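PDB 1Z6N: thioredoxin family protein from Pseudomonas aeruginosa, which is of unknown function but, as a thioredoxin family member, may take part in thiol-disulfide chemistry and binds a magnesium ion. Local coordinates for residues S43-R48 with H153-V158; E47-I52 with D77-L82; I71-L76 with I86-I91; Q102-E107 with I111-V116. One frame throughout, in Å; residues are numbered along the deposited sequence.

Contact 1: residues S43-R48 with H153-V158; sequences SALTER and HAIGDV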
loop_
_atom_site.group_PDB
_atom_site.type_symbol
_atom_site.label_atom_id
_atom_site.label_comp_id
_atom_site.label_asym_id
_atom_site.label_seq_id
_atom_site.Cartn_x
_atom_site.Cartn_y
_atom_site.Cartn_z
ATOM N N SER A 43 -7.575 17.916 -4.950
ATOM C CA SER A 43 -7.622 18.716 -3.724
ATOM C C SER A 43 -8.402 18.054 -2.586
ATOM O O SER A 43 -8.070 18.239 -1.415
ATOM C CB SER A 43 -8.215 20.091 -4.022
ATOM O OG SER A 43 -9.491 19.948 -4.608
ATOM N N ALA A 44 -9.439 17.295 -2.940
ATOM C CA ALA A 44 -10.247 16.573 -1.963
ATOM C C ALA A 44 -9.417 15.497 -1.266
ATOM O O ALA A 44 -9.618 15.230 -0.085
ATOM C CB ALA A 44 -11.462 15.951 -2.629
ATOM N N LEU A 45 -8.483 14.897 -2.004
ATOM C CA LEU A 45 -7.621 13.836 -1.472
ATOM C C LEU A 45 -6.570 14.415 -0.520
ATOM O O LEU A 45 -6.345 13.884 0.570
ATOM C CB LEU A 45 -6.938 13.086 -2.618
ATOM C CG LEU A 45 -6.946 11.547 -2.637
ATOM C CD1 LEU A 45 -5.764 11.027 -3.415
ATOM C CD2 LEU A 45 -7.014 10.919 -1.239
ATOM N N THR A 46 -5.930 15.502 -0.953
ATOM C CA THR A 46 -4.979 16.270 -0.139
ATOM C C THR A 46 -5.605 16.678 1.197
ATOM O O THR A 46 -4.965 16.586 2.252
ATOM C CB THR A 46 -4.495 17.526 -0.919
ATOM O OG1 THR A 46 -3.627 17.113 -1.983
ATOM C CG2 THR A 46 -3.752 18.519 -0.014
ATOM N N GLU A 47 -6.861 17.124 1.130
ATOM C CA GLU A 47 -7.649 17.470 2.309
ATOM C C GLU A 47 -7.813 16.283 3.260
ATOM O O GLU A 47 -7.495 16.395 4.446
ATOM C CB GLU A 47 -9.015 18.043 1.890
ATOM C CG GLU A 47 -10.092 18.042 2.976
ATOM C CD GLU A 47 -9.766 18.946 4.164
ATOM O OE1 GLU A 47 -10.265 18.658 5.278
ATOM O OE2 GLU A 47 -9.020 19.939 3.988
ATOM N N ARG A 48 -8.299 15.161 2.723
ATOM C CA ARG A 48 -8.505 13.918 3.479
ATOM C C ARG A 48 -7.219 13.470 4.178
ATOM O O ARG A 48 -7.237 13.044 5.331
ATOM C CB ARG A 48 -9.013 12.804 2.549
ATOM C CG ARG A 48 -10.486 12.897 2.133
ATOM C CD ARG A 48 -10.829 11.901 1.000
ATOM N NE ARG A 48 -10.974 10.510 1.454
ATOM C CZ ARG A 48 -11.129 9.455 0.648
ATOM N NH1 ARG A 48 -11.256 8.233 1.155
ATOM N NH2 ARG A 48 -11.158 9.606 -0.671
ATOM N N HIS A 153 -6.094 6.513 -6.337
ATOM C CA HIS A 153 -7.140 5.621 -5.807
ATOM C C HIS A 153 -6.622 4.663 -4.736
ATOM O O HIS A 153 -7.383 4.291 -3.820
ATOM C CB HIS A 153 -7.804 4.816 -6.930
ATOM C CG HIS A 153 -8.412 5.659 -8.006
ATOM N ND1 HIS A 153 -7.651 6.384 -8.899
ATOM C CD2 HIS A 153 -9.704 5.879 -8.346
ATOM C CE1 HIS A 153 -8.448 7.022 -9.736
ATOM N NE2 HIS A 153 -9.701 6.729 -9.427
ATOM N N ALA A 154 -5.354 4.258 -4.838
ATOM C CA ALA A 154 -4.770 3.407 -3.806
ATOM C C ALA A 154 -4.758 4.181 -2.485
ATOM O O ALA A 154 -5.102 3.635 -1.428
ATOM C CB ALA A 154 -3.345 2.975 -4.202
ATOM N N ILE A 155 -4.389 5.459 -2.561
ATOM C CA ILE A 155 -4.376 6.334 -1.394
ATOM C C ILE A 155 -5.787 6.522 -0.845
ATOM O O ILE A 155 -6.008 6.400 0.368
ATOM C CB ILE A 155 -3.738 7.705 -1.711
ATOM C CG1 ILE A 155 -2.272 7.525 -2.160
ATOM C CG2 ILE A 155 -3.824 8.630 -0.502
ATOM C CD1 ILE A 155 -1.640 8.806 -2.742
ATOM N N GLY A 156 -6.735 6.819 -1.740
ATOM C CA GLY A 156 -8.147 7.015 -1.355
ATOM C C GLY A 156 -8.733 5.796 -0.664
ATOM O O GLY A 156 -9.444 5.930 0.335
ATOM N N ASP A 157 -8.431 4.605 -1.183
ATOM C CA ASP A 157 -8.960 3.381 -0.575
ATOM C C ASP A 157 -8.455 3.230 0.865
ATOM O O ASP A 157 -9.216 2.872 1.774
ATOM C CB ASP A 157 -8.561 2.131 -1.363
ATOM C CG ASP A 157 -9.335 1.952 -2.666
ATOM O OD1 ASP A 157 -10.107 2.859 -3.088
ATOM O OD2 ASP A 157 -9.141 0.868 -3.267
ATOM N N VAL A 158 -7.157 3.458 1.073
ATOM C CA VAL A 158 -6.583 3.325 2.419
ATOM C C VAL A 158 -7.144 4.405 3.343
ATOM O O VAL A 158 -7.478 4.122 4.499
ATOM C CB VAL A 158 -5.043 3.348 2.375
ATOM C CG1 VAL A 158 -4.456 3.547 3.766
ATOM C CG2 VAL A 158 -4.543 2.042 1.752
#
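Leu45 and Gly156 mark where the two helices approach, with their CA atoms 6.8 Å apart. The short axes of 43-48 and 153-158 come within 10.6 Å. Their N-to-C directions differ by 41°, so the two segments run in broadly the same direction. Side chains from 43-48 do most of the reaching. The CB of Leu45 is directed to the partner helix, and its CD2 branch makes the apolar touch. That methyl lies 4.0 Å from Ile155 CG2, and the two side chains cross obliquely. The same methyl, Leu45 CD2, also lies 4.1 Å from Gly156 CA, so it covers both a branch and a piece of backbone. Ile155 offers CG2 because this branch is anti to its backbone N and beside its carbonyl carbon. Arg48, about one helical turn along from Leu45, brings its guanidinium up to the glycine backbone. The chain bends at chi3 (77°), which brings Arg48 NH1 to 3.0 Å from Gly156 O. The oxygen approaches the guanidinium obliquely. Arg48 NH2 lies 4.0 Å from Gly156 CA. The strongest partner of Arg48 is Glu163, further along helix 151-164, which takes NE in a salt bridge. Leu45 and Arg48 also rest on Leu159 of that helix. The junction is therefore apolar on the buried Leu45-Ile155 side and polar on the more open Arg48 side. The pairing of Arg48 with Glu163, outside the two segments, probably helps hold the guanidinium beside the helix backbone, where its positive charge may polarise the Gly156 carbonyl.

Contact 2: residues E47-I52 with D77-L82; sequences ERLQRI and DFAQRL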
loop_
_atom_site.group_PDB
_atom_site.type_symbol
_atom_site.label_atom_id
_atom_site.label_comp_id
_atom_site.label_asym_id
_atom_site.label_seq_id
_atom_site.Cartn_x
_atom_site.Cartn_y
_atom_site.Cartn_z
ATOM N N GLU A 47 -6.861 17.124 1.130
ATOM C CA GLU A 47 -7.649 17.470 2.309
ATOM C C GLU A 47 -7.813 16.283 3.260
ATOM O O GLU A 47 -7.495 16.395 4.446
ATOM C CB GLU A 47 -9.015 18.043 1.890
ATOM C CG GLU A 47 -10.092 18.042 2.976
ATOM C CD GLU A 47 -9.766 18.946 4.164
ATOM O OE1 GLU A 47 -10.265 18.658 5.278
ATOM O OE2 GLU A 47 -9.020 19.939 3.988
ATOM N N ARG A 48 -8.299 15.161 2.723
ATOM C CA ARG A 48 -8.505 13.918 3.479
ATOM C C ARG A 48 -7.219 13.470 4.178
ATOM O O ARG A 48 -7.237 13.044 5.331
ATOM C CB ARG A 48 -9.013 12.804 2.549
ATOM C CG ARG A 48 -10.486 12.897 2.133
ATOM C CD ARG A 48 -10.829 11.901 1.000
ATOM N NE ARG A 48 -10.974 10.510 1.454
ATOM C CZ ARG A 48 -11.129 9.455 0.648
ATOM N NH1 ARG A 48 -11.256 8.233 1.155
ATOM N NH2 ARG A 48 -11.158 9.606 -0.671
ATOM N N LEU A 49 -6.106 13.572 3.457
ATOM C CA LEU A 49 -4.790 13.204 3.962
ATOM C C LEU A 49 -4.322 14.123 5.094
ATOM O O LEU A 49 -3.687 13.681 6.053
ATOM C CB LEU A 49 -3.803 13.246 2.801
ATOM C CG LEU A 49 -2.497 12.472 2.800
ATOM C CD1 LEU A 49 -2.707 10.983 3.061
ATOM C CD2 LEU A 49 -1.871 12.688 1.442
ATOM N N GLN A 50 -4.651 15.407 4.978
ATOM C CA GLN A 50 -4.294 16.407 5.978
ATOM C C GLN A 50 -5.025 16.177 7.314
ATOM O O GLN A 50 -4.487 16.490 8.378
ATOM C CB GLN A 50 -4.613 17.802 5.421
ATOM C CG GLN A 50 -3.841 18.952 6.044
ATOM C CD GLN A 50 -4.051 20.264 5.292
ATOM O OE1 GLN A 50 -3.800 20.351 4.086
ATOM N NE2 GLN A 50 -4.505 21.293 6.006
ATOM N N ARG A 51 -6.230 15.608 7.248
ATOM C CA ARG A 51 -7.066 15.368 8.438
ATOM C C ARG A 51 -6.597 14.215 9.344
ATOM O O ARG A 51 -7.198 13.970 10.393
ATOM C CB ARG A 51 -8.531 15.120 8.041
ATOM C CG ARG A 51 -9.252 16.294 7.403
ATOM C CD ARG A 51 -10.757 16.039 7.367
ATOM N NE ARG A 51 -11.331 16.318 6.048
ATOM C CZ ARG A 51 -11.744 15.385 5.188
ATOM N NH1 ARG A 51 -12.246 15.746 4.012
ATOM N NH2 ARG A 51 -11.672 14.093 5.503
ATOM N N ILE A 52 -5.545 13.503 8.946
ATOM C CA ILE A 52 -5.054 12.374 9.742
ATOM C C ILE A 52 -4.213 12.890 10.909
ATOM O O ILE A 52 -3.079 13.332 10.718
ATOM C CB ILE A 52 -4.245 11.356 8.875
ATOM C CG1 ILE A 52 -5.014 10.946 7.603
ATOM C CG2 ILE A 52 -3.810 10.129 9.700
ATOM C CD1 ILE A 52 -6.379 10.290 7.813
ATOM N N ASP A 77 3.568 5.074 -0.467
ATOM C CA ASP A 77 4.764 5.760 0.015
ATOM C C ASP A 77 4.669 7.274 -0.167
ATOM O O ASP A 77 5.073 8.052 0.713
ATOM C CB ASP A 77 6.009 5.224 -0.676
ATOM C CG ASP A 77 7.246 6.032 -0.325
ATOM O OD1 ASP A 77 7.710 5.912 0.833
ATOM O OD2 ASP A 77 7.728 6.789 -1.201
ATOM N N PHE A 78 4.118 7.702 -1.298
ATOM C CA PHE A 78 3.899 9.134 -1.520
ATOM C C PHE A 78 3.013 9.701 -0.407
ATOM O O PHE A 78 3.321 10.749 0.163
ATOM C CB PHE A 78 3.320 9.360 -2.907
ATOM C CG PHE A 78 3.112 10.808 -3.261
ATOM C CD1 PHE A 78 4.180 11.706 -3.295
ATOM C CD2 PHE A 78 1.849 11.262 -3.609
ATOM C CE1 PHE A 78 3.968 13.054 -3.640
ATOM C CE2 PHE A 78 1.638 12.604 -3.962
ATOM C CZ PHE A 78 2.702 13.485 -3.973
ATOM N N ALA A 79 1.957 8.970 -0.050
ATOM C CA ALA A 79 1.063 9.394 1.035
ATOM C C ALA A 79 1.787 9.495 2.373
ATOM O O ALA A 79 1.587 10.448 3.119
ATOM C CB ALA A 79 -0.158 8.476 1.141
ATOM N N GLN A 80 2.659 8.526 2.675
ATOM C CA GLN A 80 3.379 8.565 3.941
ATOM C C GLN A 80 4.401 9.712 3.988
ATOM O O GLN A 80 4.699 10.251 5.057
ATOM C CB GLN A 80 4.033 7.215 4.234
ATOM C CG GLN A 80 5.429 7.023 3.655
ATOM C CD GLN A 80 6.050 5.702 4.082
ATOM O OE1 GLN A 80 6.745 5.012 3.299
ATOM N NE2 GLN A 80 5.789 5.321 5.321
ATOM N N ARG A 81 4.924 10.102 2.827
ATOM C CA ARG A 81 5.841 11.233 2.773
ATOM C C ARG A 81 5.103 12.558 2.984
ATOM O O ARG A 81 5.651 13.491 3.575
ATOM C CB ARG A 81 6.630 11.220 1.462
ATOM C CG ARG A 81 7.632 10.076 1.444
ATOM C CD ARG A 81 8.541 10.092 0.228
ATOM N NE ARG A 81 7.848 9.707 -0.999
ATOM C CZ ARG A 81 7.572 10.545 -1.996
ATOM N NH1 ARG A 81 7.922 11.825 -1.907
ATOM N NH2 ARG A 81 6.946 10.105 -3.084
ATOM N N LEU A 82 3.855 12.620 2.522
ATOM C CA LEU A 82 3.011 13.808 2.726
ATOM C C LEU A 82 2.400 13.850 4.124
ATOM O O LEU A 82 2.116 14.926 4.665
ATOM C CB LEU A 82 1.889 13.842 1.692
ATOM C CG LEU A 82 2.265 13.999 0.216
ATOM C CD1 LEU A 82 1.025 13.768 -0.626
ATOM C CD2 LEU A 82 2.884 15.360 -0.100
#
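Leu49 carries the apolar contact with Ala79 and Leu82, one methyl for each. Its CD1 lies 4.1 Å from Ala79 CB. Its CD2 lies 3.7 Å from Leu82 CD1 and 3.9 Å from Leu82 CB. The Leu49 and Leu82 side chains cross at about a right angle. With CG anti to the backbone N (chi1 -157°), the fork of Leu49 spreads one methyl to Ala79 and the other to Leu82, three residues on. Leu82 CD1 also lies over one face of the Phe78 ring, 3.6 Å above its plane and offset toward the rim. Leu41, from the loop before helix 43-50, touches Leu49, Phe78 and Leu82 and adds to this apolar patch.

No charged pair links the two segments; each has one of its own. Arg51 NE donates to Glu47 OE1 at 2.7 Å, through a bent bond of 136° that uses the anti lone pair. Arg81 NE donates to Asp77 OD2 at 2.9 Å, a straighter bond of 158°. There the donor comes from above the carboxylate plane, while the acceptor lies in the guanidinium plane. Arg81 NH2 has a second acid, Glu37 of helix 23-39. Arg81 CZ lies in plane at the edge of the Phe78 ring.

The carbonyl of Leu49 accepts a hydrogen bond from the Gln83 side chain. No hydrogen bond passes between the two segments. The cohesion between them is thus dispersive, while Glu47-Arg51 ties the end of helix 43-50 to the residue after it, and Asp77-Arg81 lies along helix 67-82.

Contact 3: residues I71-L76 with I86-I91; sequences INLAAL and IELAII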
loop_
_atom_site.group_PDB
_atom_site.type_symbol
_atom_site.label_atom_id
_atom_site.label_comp_id
_atom_site.label_asym_id
_atom_site.label_seq_id
_atom_site.Cartn_x
_atom_site.Cartn_y
_atom_site.Cartn_z
ATOM N N ILE A 71 3.293 -0.249 -8.400
ATOM C CA ILE A 71 2.267 0.786 -8.581
ATOM C C ILE A 71 1.723 1.249 -7.246
ATOM O O ILE A 71 1.832 2.415 -6.891
ATOM C CB ILE A 71 1.127 0.265 -9.462
ATOM C CG1 ILE A 71 1.646 0.011 -10.887
ATOM C CG2 ILE A 71 -0.044 1.258 -9.491
ATOM C CD1 ILE A 71 0.753 -0.894 -11.741
ATOM N N ASN A 72 1.098 0.340 -6.493
ATOM C CA ASN A 72 0.343 0.812 -5.350
ATOM C C ASN A 72 1.210 1.213 -4.181
ATOM O O ASN A 72 0.834 2.086 -3.406
ATOM C CB ASN A 72 -0.708 -0.210 -4.947
ATOM C CG ASN A 72 -1.695 -0.462 -6.055
ATOM O OD1 ASN A 72 -2.426 0.439 -6.464
ATOM N ND2 ASN A 72 -1.689 -1.688 -6.579
ATOM N N LEU A 73 2.377 0.585 -4.046
ATOM C CA LEU A 73 3.258 0.978 -2.961
ATOM C C LEU A 73 3.977 2.296 -3.257
ATOM O O LEU A 73 4.228 3.059 -2.326
ATOM C CB LEU A 73 4.225 -0.142 -2.581
ATOM C CG LEU A 73 3.512 -1.420 -2.120
ATOM C CD1 LEU A 73 4.558 -2.479 -1.713
ATOM C CD2 LEU A 73 2.541 -1.142 -0.971
ATOM N N ALA A 74 4.252 2.586 -4.534
ATOM C CA ALA A 74 4.741 3.938 -4.866
ATOM C C ALA A 74 3.720 4.990 -4.400
ATOM O O ALA A 74 4.086 6.037 -3.853
ATOM C CB ALA A 74 5.025 4.075 -6.360
ATOM N N ALA A 75 2.439 4.700 -4.613
ATOM C CA ALA A 75 1.374 5.645 -4.219
ATOM C C ALA A 75 1.278 5.778 -2.701
ATOM O O ALA A 75 1.190 6.896 -2.172
ATOM C CB ALA A 75 0.028 5.228 -4.820
ATOM N N LEU A 76 1.284 4.646 -1.999
ATOM C CA LEU A 76 1.159 4.668 -0.544
ATOM C C LEU A 76 2.398 5.287 0.118
ATOM O O LEU A 76 2.278 5.980 1.125
ATOM C CB LEU A 76 0.822 3.279 0.020
ATOM C CG LEU A 76 -0.564 2.750 -0.397
ATOM C CD1 LEU A 76 -0.774 1.355 0.167
ATOM C CD2 LEU A 76 -1.699 3.694 0.052
ATOM N N ILE A 86 1.225 8.359 8.871
ATOM C CA ILE A 86 1.065 7.049 8.227
ATOM C C ILE A 86 2.467 6.485 7.993
ATOM O O ILE A 86 3.332 7.185 7.478
ATOM C CB ILE A 86 0.332 7.169 6.859
ATOM C CG1 ILE A 86 -1.102 7.679 7.035
ATOM C CG2 ILE A 86 0.313 5.819 6.118
ATOM C CD1 ILE A 86 -1.730 8.193 5.750
ATOM N N GLU A 87 2.696 5.232 8.387
ATOM C CA GLU A 87 3.991 4.581 8.170
ATOM C C GLU A 87 3.815 3.176 7.594
ATOM O O GLU A 87 3.007 2.408 8.122
ATOM C CB GLU A 87 4.783 4.444 9.479
ATOM C CG GLU A 87 6.224 3.932 9.235
ATOM C CD GLU A 87 7.056 3.657 10.502
ATOM O OE1 GLU A 87 6.613 3.972 11.623
ATOM O OE2 GLU A 87 8.174 3.108 10.347
ATOM N N LEU A 88 4.589 2.853 6.551
ATOM C CA LEU A 88 4.596 1.522 5.915
ATOM C C LEU A 88 5.780 0.717 6.396
ATOM O O LEU A 88 6.878 1.256 6.525
ATOM C CB LEU A 88 4.773 1.617 4.383
ATOM C CG LEU A 88 3.651 1.998 3.432
ATOM C CD1 LEU A 88 3.216 3.433 3.684
ATOM C CD2 LEU A 88 4.120 1.839 1.992
ATOM N N ALA A 89 5.555 -0.585 6.603
ATOM C CA ALA A 89 6.670 -1.534 6.745
ATOM C C ALA A 89 6.299 -2.735 5.910
ATOM O O ALA A 89 5.134 -3.162 5.911
ATOM C CB ALA A 89 6.855 -1.938 8.181
ATOM N N ILE A 90 7.279 -3.301 5.208
ATOM C CA ILE A 90 6.982 -4.315 4.179
ATOM C C ILE A 90 7.694 -5.637 4.466
ATOM O O ILE A 90 8.914 -5.675 4.643
ATOM C CB ILE A 90 7.424 -3.791 2.795
ATOM C CG1 ILE A 90 6.679 -2.478 2.488
ATOM C CG2 ILE A 90 7.108 -4.783 1.691
ATOM C CD1 ILE A 90 7.435 -1.533 1.514
ATOM N N ILE A 91 6.891 -6.698 4.555
ATOM C CA ILE A 91 7.379 -8.083 4.687
ATOM C C ILE A 91 7.147 -8.819 3.378
ATOM O O ILE A 91 6.488 -8.296 2.463
ATOM C CB ILE A 91 6.672 -8.839 5.826
ATOM C CG1 ILE A 91 5.158 -8.936 5.559
ATOM C CG2 ILE A 91 6.985 -8.182 7.163
ATOM C CD1 ILE A 91 4.396 -9.837 6.572
#
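No ring or other flat side chain meets across this contact: Leu73, Leu76, Leu88 and Ile90, which carry it, are all aliphatic. Leu88 CD1 touches the backbone carbonyl of Leu76, 3.7 Å from Leu76 O. The other branch of Leu88, CD2, turns to the side chain and lies 4.1 Å from Leu76 CB. Leu88 therefore meets Leu76 with both methyls, one on the backbone and one on the side chain. Its CG is anti to the carbonyl carbon and beside the backbone N (chi1 -78°), and its CB is directed to the helix. Strand 56-61, helix 67-82 and strand 86-91 form a beta-alpha-beta unit of the thioredoxin fold, and this contact packs its helix on its second strand. The short axes are 10.5 Å apart and run roughly antiparallel, at 146°. Leu73, about one turn before Leu76, continues the row. Its CD1 lies 4.4 Å from Ile90 CD1, and its CD2 lies 4.5 Å from Leu88 CD2. These distances are looser than that of Leu88 to the carbonyl. Leu88 and Ile90 alternate along the strand with Ala89, so both face the helix. Phe14 and Phe17 of helix 14-19 cover Leu73 and Ile90 together. Leu73 also touches the Cys66 and Cys69 pair at the helix start, a pattern consistent with a thioredoxin-type CxxC site.

Contact 4: residues Q102-E107 with I111-V116; sequences QRLALE and IPLVLV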
loop_
_atom_site.group_PDB
_atom_site.type_symbol
_atom_site.label_atom_id
_atom_site.label_comp_id
_atom_site.label_asym_id
_atom_site.label_seq_id
_atom_site.Cartn_x
_atom_site.Cartn_y
_atom_site.Cartn_z
ATOM N N GLN A 102 -3.861 -17.762 7.213
ATOM C CA GLN A 102 -4.928 -18.401 7.995
ATOM C C GLN A 102 -5.572 -17.409 8.955
ATOM O O GLN A 102 -6.787 -17.408 9.139
ATOM C CB GLN A 102 -4.407 -19.638 8.714
ATOM C CG GLN A 102 -4.081 -20.808 7.770
ATOM C CD GLN A 102 -5.303 -21.649 7.399
ATOM O OE1 GLN A 102 -5.325 -22.859 7.622
ATOM N NE2 GLN A 102 -6.318 -21.011 6.816
ATOM N N ARG A 103 -4.748 -16.556 9.548
ATOM C CA ARG A 103 -5.208 -15.502 10.431
ATOM C C ARG A 103 -6.270 -14.593 9.754
ATOM O O ARG A 103 -7.258 -14.175 10.371
ATOM C CB ARG A 103 -3.985 -14.689 10.836
ATOM C CG ARG A 103 -4.283 -13.650 11.828
ATOM C CD ARG A 103 -3.031 -12.842 12.089
ATOM N NE ARG A 103 -3.265 -12.098 13.311
ATOM C CZ ARG A 103 -2.324 -11.703 14.163
ATOM N NH1 ARG A 103 -1.032 -11.971 13.937
ATOM N NH2 ARG A 103 -2.695 -11.028 15.245
ATOM N N LEU A 104 -6.064 -14.332 8.473
ATOM C CA LEU A 104 -6.916 -13.445 7.695
ATOM C C LEU A 104 -7.961 -14.198 6.892
ATOM O O LEU A 104 -8.708 -13.569 6.139
ATOM C CB LEU A 104 -6.055 -12.622 6.717
ATOM C CG LEU A 104 -5.037 -11.679 7.372
ATOM C CD1 LEU A 104 -4.065 -11.122 6.328
ATOM C CD2 LEU A 104 -5.703 -10.527 8.156
ATOM N N ALA A 105 -7.995 -15.529 7.031
ATOM C CA ALA A 105 -8.932 -16.377 6.264
ATOM C C ALA A 105 -8.835 -16.116 4.753
ATOM O O ALA A 105 -9.855 -15.975 4.057
ATOM C CB ALA A 105 -10.377 -16.193 6.762
ATOM N N LEU A 106 -7.598 -16.087 4.264
ATOM C CA LEU A 106 -7.341 -15.958 2.824
ATOM C C LEU A 106 -7.022 -17.313 2.208
ATOM O O LEU A 106 -6.405 -18.142 2.849
ATOM C CB LEU A 106 -6.190 -14.977 2.586
ATOM C CG LEU A 106 -6.542 -13.531 2.923
ATOM C CD1 LEU A 106 -5.274 -12.700 2.999
ATOM C CD2 LEU A 106 -7.514 -12.932 1.903
ATOM N N GLU A 107 -7.460 -17.531 0.968
ATOM C CA GLU A 107 -7.147 -18.767 0.241
ATOM C C GLU A 107 -5.677 -18.793 -0.201
ATOM O O GLU A 107 -5.056 -19.853 -0.258
ATOM C CB GLU A 107 -8.048 -18.921 -0.994
ATOM C CG GLU A 107 -9.526 -19.181 -0.705
ATOM C CD GLU A 107 -10.302 -19.566 -1.962
ATOM O OE1 GLU A 107 -11.491 -19.191 -2.075
ATOM O OE2 GLU A 107 -9.721 -20.248 -2.840
ATOM N N ILE A 111 -0.569 -10.086 -3.812
ATOM C CA ILE A 111 0.200 -8.933 -3.357
ATOM C C ILE A 111 -0.018 -7.717 -4.275
ATOM O O ILE A 111 -0.278 -7.887 -5.477
ATOM C CB ILE A 111 1.717 -9.259 -3.200
ATOM C CG1 ILE A 111 2.267 -9.871 -4.489
ATOM C CG2 ILE A 111 1.946 -10.168 -1.967
ATOM C CD1 ILE A 111 3.764 -9.989 -4.512
ATOM N N PRO A 112 0.094 -6.496 -3.724
ATOM C CA PRO A 112 0.393 -6.206 -2.315
ATOM C C PRO A 112 -0.816 -6.434 -1.427
ATOM O O PRO A 112 -1.944 -6.100 -1.811
ATOM C CB PRO A 112 0.709 -4.710 -2.335
ATOM C CG PRO A 112 -0.064 -4.175 -3.482
ATOM C CD PRO A 112 -0.029 -5.260 -4.523
ATOM N N LEU A 113 -0.568 -7.000 -0.253
ATOM C CA LEU A 113 -1.570 -7.098 0.788
ATOM C C LEU A 113 -1.233 -6.014 1.804
ATOM O O LEU A 113 -0.141 -6.029 2.376
ATOM C CB LEU A 113 -1.514 -8.490 1.435
ATOM C CG LEU A 113 -2.336 -8.692 2.713
ATOM C CD1 LEU A 113 -3.826 -8.522 2.413
ATOM C CD2 LEU A 113 -2.060 -10.076 3.335
ATOM N N VAL A 114 -2.159 -5.078 2.010
ATOM C CA VAL A 114 -1.920 -3.953 2.882
ATOM C C VAL A 114 -2.905 -4.013 4.046
ATOM O O VAL A 114 -4.112 -3.872 3.852
ATOM C CB VAL A 114 -2.077 -2.609 2.135
ATOM C CG1 VAL A 114 -1.812 -1.448 3.067
ATOM C CG2 VAL A 114 -1.116 -2.533 0.925
ATOM N N LEU A 115 -2.374 -4.216 5.246
ATOM C CA LEU A 115 -3.202 -4.229 6.451
ATOM C C LEU A 115 -3.106 -2.870 7.127
ATOM O O LEU A 115 -2.007 -2.408 7.437
ATOM C CB LEU A 115 -2.732 -5.345 7.390
ATOM C CG LEU A 115 -2.698 -6.755 6.776
ATOM C CD1 LEU A 115 -2.233 -7.735 7.855
ATOM C CD2 LEU A 115 -4.067 -7.170 6.240
ATOM N N VAL A 116 -4.251 -2.221 7.328
ATOM C CA VAL A 116 -4.294 -0.897 7.933
ATOM C C VAL A 116 -4.521 -1.068 9.421
ATOM O O VAL A 116 -5.554 -1.617 9.838
ATOM C CB VAL A 116 -5.416 -0.032 7.313
ATOM C CG1 VAL A 116 -5.429 1.359 7.935
ATOM C CG2 VAL A 116 -5.238 0.038 5.799
#
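Leu104 and Leu106 meet Leu113 and Leu115 through methyl groups alone. Leu104 and Leu113 reach toward each other tip to tip, with Leu104 CD1 3.8 Å from Leu113 CD2. Leu104 and Leu115 also meet tip to tip. The same Leu104 CD1 lies 4.0 Å from Leu115 CD2, so one methyl touches both strand leucines. Leu106 adds a third end-on contact, from its CD1 to Leu113 CD2 at 4.2 Å. Leu113 CD2 is thus shared by both loop leucines. Its CG is anti to the backbone N (chi1 170°), whereas Leu115 carries CG beside its backbone N. The two strand side chains leave the backbone differently, yet both bring CD2 to Leu104 CD1.

Hydrogen bonds shape the loop without spanning the contact. A type I beta turn runs from Gln102 to Ala105, closed by Ala105 N to Gln102 O at 3.1 Å. Ala105 then takes a left-handed backbone conformation, phi 53° and psi 47°, before Leu106 extends. Leu104 O accepts from the Arg126 side chain on strand 123-128.

Pro112 follows a cis peptide bond and touches Cys69, as the cis-proline of thioredoxins lies beside their CxxC motif. Strand 113-117 runs between strands 56-61 and 123-128 and pairs with both. Leu113 and Leu115 present one face of this sheet to the loop after helix 93-99, while Val114 turns to the other face and packs on Leu76 of helix 67-82.

From the N terminus, helix 43-50 opens contact 1, and its end with the two residues after it opens contact 2. Helix 67-82 then opens contact 3 with 71-76 before 77-82 closes contact 2. Strand 86-91 closes contact 3, so contacts 2 and 3 cross along the chain. Contact 4 follows as a short local closure between the loop at 102-107 and strand 113-117. Contact 1 closes last, when helix 151-164 returns to helix 43-50, and its long loop encloses contacts 3 and 4. Helix 67-82 is the common element: it meets helix 43-50 in contact 2, a sheet edge in contact 3, and Val114 of contact 4 through Leu76.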